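Local coordinates for protein succinylglutamate desuccinylase/aspartoacylase (Shewanella frigidimarina, PDB 3LWU) that binds zinc and is probably a metal-dependent hydrolase of the succinylglutamate desuccinylase/aspartoacylase group, at residues G64-G69 / L191-K196; G69-Y74 / I269-A274; H200-E205 / A258-L263. One frame throughout, in Å; residues are numbered along the deposited sequence.

Contact 1 (G64-G69 / L191-K196); sequences GAEVQG and LHTGPK. With ZN (zinc ion), chain C.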
loop_
_atom_site.group_PDB
_atom_site.type_symbol
_atom_site.label_atom_id
_atom_site.label_comp_id
_atom_site.label_asym_id
_atom_site.label_seq_id
_atom_site.Cartn_x
_atom_site.Cartn_y
_atom_site.Cartn_z
ATOM N N GLY A 64 -2.165 7.208 -12.789
ATOM C CA GLY A 64 -3.576 7.009 -12.493
ATOM C C GLY A 64 -4.265 8.047 -11.633
ATOM O O GLY A 64 -5.483 8.131 -11.658
ATOM N N ALA A 65 -3.492 8.812 -10.861
ATOM C CA ALA A 65 -4.022 9.900 -10.044
ATOM C C ALA A 65 -4.286 11.144 -10.860
ATOM O O ALA A 65 -4.969 12.070 -10.422
ATOM C CB ALA A 65 -2.999 10.262 -8.886
ATOM N N GLU A 66 -3.707 11.185 -12.051
ATOM C CA GLU A 66 -3.710 12.379 -12.869
ATOM C C GLU A 66 -4.932 12.386 -13.772
ATOM O O GLU A 66 -4.818 12.185 -14.989
ATOM C CB GLU A 66 -2.387 12.449 -13.625
ATOM C CG GLU A 66 -1.199 12.555 -12.673
ATOM C CD GLU A 66 0.169 12.574 -13.333
ATOM O OE1 GLU A 66 0.221 12.706 -14.567
ATOM O OE2 GLU A 66 1.216 12.395 -12.609
ATOM N N VAL A 67 -6.100 12.597 -13.143
ATOM C CA VAL A 67 -7.382 12.375 -13.795
ATOM C C VAL A 67 -7.895 13.558 -14.618
ATOM O O VAL A 67 -8.780 13.338 -15.463
ATOM C CB VAL A 67 -8.497 11.868 -12.811
ATOM C CG1 VAL A 67 -8.152 10.447 -12.291
ATOM C CG2 VAL A 67 -8.749 12.866 -11.647
ATOM N N GLN A 68 -7.323 14.771 -14.459
ATOM C CA GLN A 68 -7.891 15.982 -15.131
ATOM C C GLN A 68 -7.875 15.865 -16.651
ATOM O O GLN A 68 -8.778 16.386 -17.314
ATOM C CB GLN A 68 -7.203 17.278 -14.656
ATOM C CG GLN A 68 -7.610 18.614 -15.335
ATOM C CD GLN A 68 -9.012 19.107 -15.017
ATOM O OE1 GLN A 68 -9.922 18.340 -14.589
ATOM N NE2 GLN A 68 -9.216 20.401 -15.237
ATOM N N GLY A 69 -6.887 15.157 -17.194
ATOM C CA GLY A 69 -6.828 14.909 -18.648
ATOM C C GLY A 69 -8.074 14.289 -19.262
ATOM O O GLY A 69 -8.363 14.508 -20.442
ATOM N N LEU A 191 -1.330 13.864 -21.902
ATOM C CA LEU A 191 -1.913 14.711 -20.874
ATOM C C LEU A 191 -1.736 14.153 -19.466
ATOM O O LEU A 191 -2.247 13.081 -19.132
ATOM C CB LEU A 191 -3.406 14.883 -21.133
ATOM C CG LEU A 191 -3.879 15.355 -22.506
ATOM C CD1 LEU A 191 -5.322 15.652 -22.462
ATOM C CD2 LEU A 191 -3.103 16.603 -23.021
ATOM N N HIS A 192 -1.020 14.927 -18.657
ATOM C CA HIS A 192 -0.670 14.602 -17.299
ATOM C C HIS A 192 -1.130 15.719 -16.347
ATOM O O HIS A 192 -1.701 16.707 -16.765
ATOM C CB HIS A 192 0.844 14.450 -17.198
ATOM C CG HIS A 192 1.382 13.189 -17.803
ATOM N ND1 HIS A 192 1.924 12.179 -17.043
ATOM C CD2 HIS A 192 1.518 12.800 -19.097
ATOM C CE1 HIS A 192 2.390 11.236 -17.842
ATOM N NE2 HIS A 192 2.130 11.572 -19.092
ATOM N N THR A 193 -0.955 15.505 -15.041
ATOM C CA THR A 193 -1.039 16.585 -14.056
ATOM C C THR A 193 0.176 16.477 -13.146
ATOM O O THR A 193 0.814 15.437 -13.071
ATOM C CB THR A 193 -2.304 16.526 -13.153
ATOM O OG1 THR A 193 -2.077 15.585 -12.091
ATOM C CG2 THR A 193 -3.589 16.159 -13.940
ATOM N N GLY A 194 0.463 17.538 -12.414
ATOM C CA GLY A 194 1.450 17.476 -11.351
ATOM C C GLY A 194 0.723 17.099 -10.089
ATOM O O GLY A 194 -0.437 16.707 -10.143
ATOM N N PRO A 195 1.399 17.191 -8.947
ATOM C CA PRO A 195 0.740 16.843 -7.668
ATOM C C PRO A 195 -0.124 17.993 -7.160
ATOM O O PRO A 195 -1.299 18.002 -7.478
ATOM C CB PRO A 195 1.911 16.457 -6.755
ATOM C CG PRO A 195 3.065 17.144 -7.338
ATOM C CD PRO A 195 2.862 17.183 -8.824
ATOM N N LYS A 196 0.418 18.914 -6.380
ATOM C CA LYS A 196 -0.200 20.220 -6.170
ATOM C C LYS A 196 0.607 21.116 -7.049
ATOM O O LYS A 196 1.800 21.333 -6.814
ATOM C CB LYS A 196 -0.108 20.678 -4.722
ATOM C CG LYS A 196 -0.745 19.699 -3.745
ATOM C CD LYS A 196 -2.277 19.630 -3.934
ATOM C CE LYS A 196 -2.999 18.865 -2.776
ATOM N NZ LYS A 196 -2.677 19.422 -1.396
HETATM ZN ZN ZN C . 2.161 12.173 -14.994
HETATM O O HOH W 1 -4.290 13.362 -17.401
#
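The carboxylate of E66 and the imidazole of H192 meet at the zinc ion with their planes 60° apart: E66 OE1 lies at the edge of the H192 ring, near its plane, while the backbone N of T193 comes to that same oxygen from above the carboxylate plane. This is the zinc site of an M14-type carboxypeptidase-like fold, with H63, whose ring meets that of H192, as the third protein ligand. Zinc is bound unevenly by the carboxylate, 2.1 Å from E66 OE1 and 2.6 Å from E66 OE2, and H192 ND1 binds it at 2.1 Å. E66 OE1 is shared between the metal and T193 N (3.1 Å). The E66 chain runs extended beyond CG (chi2 178°), carrying the carboxylate from the loop before helix 68-80 to H192 and T193 on strand 187-194. On the far side of the H192 ring from the metal, NE2 makes a weak hydrogen bond with D190, a second-shell partner that would limit rotation of the imidazole.

T193 lies alongside the E66 chain, running the other way, with T193 OG1 3.2 Å from E66 CG and T193 CG2 reaching the CB of Q68. The T193 hydroxyl donates to G194 O. A glycine in place of T193 would probably open a gap beside E66 CB and CG and Q68 CB and leave G194 O without its hydroxyl partner. A water bridges the two backbones, donating to E66 O and to L191 O, each 2.7 Å away.

Contact 2 (G69-Y74 / I269-A274); sequences GNAVIY and IDLADA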
loop_
_atom_site.group_PDB
_atom_site.type_symbol
_atom_site.label_atom_id
_atom_site.label_comp_id
_atom_site.label_asym_id
_atom_site.label_seq_id
_atom_site.Cartn_x
_atom_site.Cartn_y
_atom_site.Cartn_z
ATOM N N GLY A 69 -6.887 15.157 -17.194
ATOM C CA GLY A 69 -6.828 14.909 -18.648
ATOM C C GLY A 69 -8.074 14.289 -19.262
ATOM O O GLY A 69 -8.363 14.508 -20.442
ATOM N N ASN A 70 -8.799 13.485 -18.480
ATOM C CA ASN A 70 -10.065 12.939 -18.924
ATOM C C ASN A 70 -11.128 14.027 -19.136
ATOM O O ASN A 70 -11.923 13.923 -20.069
ATOM C CB ASN A 70 -10.583 11.887 -17.923
ATOM C CG ASN A 70 -9.614 10.734 -17.787
ATOM O OD1 ASN A 70 -9.288 10.083 -18.803
ATOM N ND2 ASN A 70 -9.033 10.554 -16.569
ATOM N N ALA A 71 -11.175 15.014 -18.237
ATOM C CA ALA A 71 -12.073 16.152 -18.360
ATOM C C ALA A 71 -11.655 17.004 -19.587
ATOM O O ALA A 71 -12.501 17.499 -20.308
ATOM C CB ALA A 71 -12.054 17.008 -17.082
ATOM N N VAL A 72 -10.364 17.136 -19.821
ATOM C CA VAL A 72 -9.866 17.842 -21.017
ATOM C C VAL A 72 -10.313 17.144 -22.322
ATOM O O VAL A 72 -10.846 17.786 -23.257
ATOM C CB VAL A 72 -8.354 18.067 -20.952
ATOM C CG1 VAL A 72 -7.792 18.719 -22.283
ATOM C CG2 VAL A 72 -8.047 18.929 -19.726
ATOM N N ILE A 73 -10.179 15.834 -22.349
ATOM C CA ILE A 73 -10.641 15.070 -23.491
ATOM C C ILE A 73 -12.153 15.228 -23.676
ATOM O O ILE A 73 -12.631 15.382 -24.802
ATOM C CB ILE A 73 -10.193 13.600 -23.390
ATOM C CG1 ILE A 73 -8.690 13.551 -23.683
ATOM C CG2 ILE A 73 -10.960 12.724 -24.361
ATOM C CD1 ILE A 73 -7.987 12.202 -23.516
ATOM N N TYR A 74 -12.900 15.186 -22.589
ATOM C CA TYR A 74 -14.348 15.386 -22.663
ATOM C C TYR A 74 -14.677 16.746 -23.264
ATOM O O TYR A 74 -15.512 16.833 -24.151
ATOM C CB TYR A 74 -14.997 15.230 -21.287
ATOM C CG TYR A 74 -16.478 15.515 -21.283
ATOM C CD1 TYR A 74 -17.411 14.527 -21.614
ATOM C CD2 TYR A 74 -16.952 16.770 -20.976
ATOM C CE1 TYR A 74 -18.777 14.814 -21.651
ATOM C CE2 TYR A 74 -18.314 17.056 -21.024
ATOM C CZ TYR A 74 -19.205 16.069 -21.350
ATOM O OH TYR A 74 -20.525 16.362 -21.342
ATOM N N ILE A 269 -10.906 16.887 -10.739
ATOM C CA ILE A 269 -11.648 17.074 -11.972
ATOM C C ILE A 269 -12.280 18.454 -11.848
ATOM O O ILE A 269 -12.959 18.742 -10.868
ATOM C CB ILE A 269 -12.762 16.036 -12.100
ATOM C CG1 ILE A 269 -12.189 14.644 -12.369
ATOM C CG2 ILE A 269 -13.764 16.441 -13.137
ATOM C CD1 ILE A 269 -11.441 14.463 -13.631
ATOM N N ASP A 270 -12.024 19.322 -12.823
ATOM C CA ASP A 270 -12.632 20.632 -12.885
ATOM C C ASP A 270 -12.962 20.939 -14.356
ATOM O O ASP A 270 -12.073 21.188 -15.177
ATOM C CB ASP A 270 -11.691 21.679 -12.286
ATOM C CG ASP A 270 -12.339 23.079 -12.224
ATOM O OD1 ASP A 270 -12.939 23.537 -13.186
ATOM O OD2 ASP A 270 -12.297 23.705 -11.172
ATOM N N LEU A 271 -14.247 20.902 -14.679
ATOM C CA LEU A 271 -14.674 20.939 -16.062
ATOM C C LEU A 271 -14.426 22.324 -16.663
ATOM O O LEU A 271 -14.026 22.428 -17.829
ATOM C CB LEU A 271 -16.167 20.513 -16.201
ATOM C CG LEU A 271 -16.386 19.021 -16.508
ATOM C CD1 LEU A 271 -15.787 18.593 -17.861
ATOM C CD2 LEU A 271 -15.785 18.143 -15.452
ATOM N N ALA A 272 -14.632 23.368 -15.859
ATOM C CA ALA A 272 -14.420 24.720 -16.329
ATOM C C ALA A 272 -12.943 24.917 -16.660
ATOM O O ALA A 272 -12.605 25.454 -17.693
ATOM C CB ALA A 272 -14.931 25.776 -15.314
ATOM N N ASP A 273 -12.064 24.443 -15.806
ATOM C CA ASP A 273 -10.645 24.605 -16.047
ATOM C C ASP A 273 -10.236 23.735 -17.260
ATOM O O ASP A 273 -9.406 24.131 -18.087
ATOM C CB ASP A 273 -9.894 24.207 -14.776
ATOM C CG ASP A 273 -8.505 24.790 -14.690
ATOM O OD1 ASP A 273 -8.237 25.855 -15.321
ATOM O OD2 ASP A 273 -7.687 24.175 -13.960
ATOM N N ALA A 274 -10.883 22.587 -17.414
ATOM C CA ALA A 274 -10.590 21.686 -18.510
ATOM C C ALA A 274 -10.974 22.292 -19.860
ATOM O O ALA A 274 -10.306 22.055 -20.863
ATOM C CB ALA A 274 -11.281 20.323 -18.291
#
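Apolar side chains, two alanines at their centre, make this buried helix-to-helix contact, in which the first turns of helix 68-80 pack against the start of helix 271-287 and the loop that leads into it. A71 and A274 meet methyl to methyl, their CB atoms 3.6 Å apart, and the CB of A274 also lies against the backbone between A71 and V72. The small A71 and A274 methyls go with a close approach of the backbones, V72 CA to A274 CA 4.6 Å. V72 adds one branch: CG2, which points anti to its own carbonyl carbon while CG1 is anti to the backbone N (chi1 175°), rests on A274 CB at 3.8 Å.

The second helix begins with an N-cap. D270 OD1 accepts from D273 N over 2.9 Å, met from above the carboxylate plane, and Q68 OE1 accepts from D270 N, tying the cap back to the first helix. Both helices belong to the catalytic domain of the family.

Around A71 CB, L271 CD1 and I269 CD1 approach from different sides, at 4.1 and 4.3 Å. L271 CD1 also reaches CD2 of Y74 at 3.8 Å, the leucine chain running nearly perpendicular to that of Y74. The second subunit borders the contact: its L320 packs on N70, I321 on I269, Y352 on L271 and I343 on Y74, and E322 of that subunit accepts from L271 N.

Contact 3 (H200-E205 / A258-L263); sequences HLYCPE and AFTLEL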
loop_
_atom_site.group_PDB
_atom_site.type_symbol
_atom_site.label_atom_id
_atom_site.label_comp_id
_atom_site.label_asym_id
_atom_site.label_seq_id
_atom_site.Cartn_x
_atom_site.Cartn_y
_atom_site.Cartn_z
ATOM N N HIS A 200 1.821 23.545 -16.573
ATOM C CA HIS A 200 3.084 23.682 -17.262
ATOM C C HIS A 200 3.201 22.702 -18.432
ATOM O O HIS A 200 2.399 21.834 -18.557
ATOM C CB HIS A 200 4.269 23.596 -16.265
ATOM C CG HIS A 200 4.330 22.339 -15.445
ATOM N ND1 HIS A 200 3.441 22.058 -14.428
ATOM C CD2 HIS A 200 5.233 21.323 -15.441
ATOM C CE1 HIS A 200 3.754 20.900 -13.870
ATOM N NE2 HIS A 200 4.856 20.437 -14.452
ATOM N N LEU A 201 4.191 22.860 -19.289
ATOM C CA LEU A 201 4.316 22.062 -20.499
ATOM C C LEU A 201 5.759 21.565 -20.712
ATOM O O LEU A 201 6.694 22.254 -20.416
ATOM C CB LEU A 201 3.928 22.956 -21.684
ATOM C CG LEU A 201 4.175 22.569 -23.141
ATOM C CD1 LEU A 201 3.288 21.395 -23.473
ATOM C CD2 LEU A 201 3.868 23.727 -24.048
ATOM N N TYR A 202 5.920 20.360 -21.218
ATOM C CA TYR A 202 7.224 19.860 -21.613
ATOM C C TYR A 202 7.260 19.937 -23.127
ATOM O O TYR A 202 6.413 19.331 -23.785
ATOM C CB TYR A 202 7.380 18.419 -21.197
ATOM C CG TYR A 202 7.757 18.222 -19.761
ATOM C CD1 TYR A 202 6.784 18.098 -18.781
ATOM C CD2 TYR A 202 9.085 18.140 -19.366
ATOM C CE1 TYR A 202 7.104 17.889 -17.472
ATOM C CE2 TYR A 202 9.415 17.938 -18.022
ATOM C CZ TYR A 202 8.404 17.831 -17.090
ATOM O OH TYR A 202 8.681 17.617 -15.762
ATOM N N CYS A 203 8.219 20.668 -23.672
ATOM C CA CYS A 203 8.279 20.952 -25.120
ATOM C C CYS A 203 9.681 20.751 -25.635
ATOM O O CYS A 203 10.598 21.396 -25.156
ATOM C CB CYS A 203 7.881 22.401 -25.337
ATOM S SG CYS A 203 7.737 22.962 -27.035
ATOM N N PRO A 204 9.876 19.871 -26.622
ATOM C CA PRO A 204 11.235 19.823 -27.160
ATOM C C PRO A 204 11.735 21.131 -27.781
ATOM O O PRO A 204 10.961 21.950 -28.299
ATOM C CB PRO A 204 11.159 18.727 -28.224
ATOM C CG PRO A 204 9.712 18.538 -28.503
ATOM C CD PRO A 204 9.004 18.860 -27.247
ATOM N N GLU A 205 13.054 21.291 -27.708
ATOM C CA GLU A 205 13.764 22.479 -28.153
ATOM C C GLU A 205 13.348 22.861 -29.570
ATOM O O GLU A 205 13.073 24.043 -29.847
ATOM C CB GLU A 205 15.286 22.191 -28.112
ATOM C CG GLU A 205 16.229 23.261 -27.498
ATOM C CD GLU A 205 17.519 22.633 -26.847
ATOM O OE1 GLU A 205 17.513 22.136 -25.666
ATOM O OE2 GLU A 205 18.547 22.643 -27.557
ATOM N N ALA A 258 5.683 16.285 -30.464
ATOM C CA ALA A 258 5.153 15.634 -29.239
ATOM C C ALA A 258 5.305 16.557 -28.040
ATOM O O ALA A 258 6.323 17.248 -27.907
ATOM C CB ALA A 258 5.836 14.321 -28.992
ATOM N N PHE A 259 4.273 16.610 -27.202
ATOM C CA PHE A 259 4.240 17.466 -26.004
ATOM C C PHE A 259 3.624 16.712 -24.840
ATOM O O PHE A 259 2.692 15.933 -25.038
ATOM C CB PHE A 259 3.355 18.703 -26.230
ATOM C CG PHE A 259 3.613 19.405 -27.506
ATOM C CD1 PHE A 259 4.574 20.411 -27.585
ATOM C CD2 PHE A 259 2.904 19.082 -28.634
ATOM C CE1 PHE A 259 4.828 21.034 -28.756
ATOM C CE2 PHE A 259 3.166 19.706 -29.806
ATOM C CZ PHE A 259 4.117 20.689 -29.875
ATOM N N THR A 260 4.136 16.951 -23.626
ATOM C CA THR A 260 3.494 16.472 -22.381
ATOM C C THR A 260 2.914 17.714 -21.700
ATOM O O THR A 260 3.649 18.663 -21.353
ATOM C CB THR A 260 4.488 15.757 -21.463
ATOM O OG1 THR A 260 5.047 14.617 -22.144
ATOM C CG2 THR A 260 3.901 15.307 -20.098
ATOM N N LEU A 261 1.592 17.725 -21.549
ATOM C CA LEU A 261 0.906 18.802 -20.855
ATOM C C LEU A 261 0.695 18.415 -19.387
ATOM O O LEU A 261 0.317 17.299 -19.092
ATOM C CB LEU A 261 -0.445 19.076 -21.500
ATOM C CG LEU A 261 -0.426 19.859 -22.814
ATOM C CD1 LEU A 261 0.395 19.144 -23.851
ATOM C CD2 LEU A 261 -1.875 20.103 -23.278
ATOM N N GLU A 262 0.975 19.336 -18.480
ATOM C CA GLU A 262 0.768 19.107 -17.048
ATOM C C GLU A 262 -0.357 20.037 -16.583
ATOM O O GLU A 262 -0.146 21.214 -16.331
ATOM C CB GLU A 262 2.075 19.357 -16.289
ATOM C CG GLU A 262 3.266 18.578 -16.835
ATOM C CD GLU A 262 3.251 17.109 -16.449
ATOM O OE1 GLU A 262 2.621 16.740 -15.413
ATOM O OE2 GLU A 262 3.927 16.343 -17.163
ATOM N N LEU A 263 -1.554 19.484 -16.475
ATOM C CA LEU A 263 -2.777 20.253 -16.304
ATOM C C LEU A 263 -3.154 20.441 -14.817
ATOM O O LEU A 263 -4.159 19.922 -14.325
ATOM C CB LEU A 263 -3.882 19.562 -17.090
ATOM C CG LEU A 263 -3.553 19.377 -18.599
ATOM C CD1 LEU A 263 -4.433 18.282 -19.193
ATOM C CD2 LEU A 263 -3.634 20.646 -19.381
#
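E262 lays its CB over the face of the H200 ring, 3.4 Å from the centroid and 14° off the ring normal, a CH-pi contact between neighbours on two antiparallel strands of the catalytic domain's sheet. From CB the chain bends at chi2; CG lies 3.4 Å from H200 NE2, so the next carbon still stays over the imidazole. At the tip, OE1 lies against the CB of H192 and near T193 O, while OE2 reaches CE1 of Y202 at 3.5 Å, where the carboxylate and phenol planes stand 76° apart. Against the H200 ring the same carboxylate is tilted much less. The imidazole is held from its own strand by H200 ND1 bonded to C198 O, and the H192 that E262 packs against is a zinc ligand on strand 187-194.

Backbone pairing fixes this register. H200 and E262 form one hydrogen-bonded pair and Y202 and T260 another, with Y202 N to T260 O the straightest of the four bonds at 174°. H200, Y202, T260 and E262 share one face of the sheet.

On the opposite face L201 and L261 run alongside one another in the same direction, with their CD1 atoms 3.7 Å apart. L201 CD1 also touches the CB of F259. Two further rings, F214 and Y284, meet F259 edge-to-face. C203 SG, placed anti to the backbone N, lies in the plane of the F259 ring at its edge, 3.9 Å from F259 CE1.

Overall arrangement
All three contacts are buried in the catalytic domain, but their chemistry differs. Contact 1 is polar and metal-centred, contact 2 is almost wholly apolar packing between helices, and contact 3 combines strand pairing with side-chain packing on both faces of the sheet. Contacts 1 and 2 share G69 and helix 68-80, and both border the second subunit, whereas no other chain of the assembly touches contact 3, which lies nearest the centre of the chain. Contacts 1 and 3 join through neighbouring strands, H192 pairing by backbone hydrogen bonds with L261 and L263. L263 CD1 then packs on V72, linking the strand of contact 3 to the helix of contact 2.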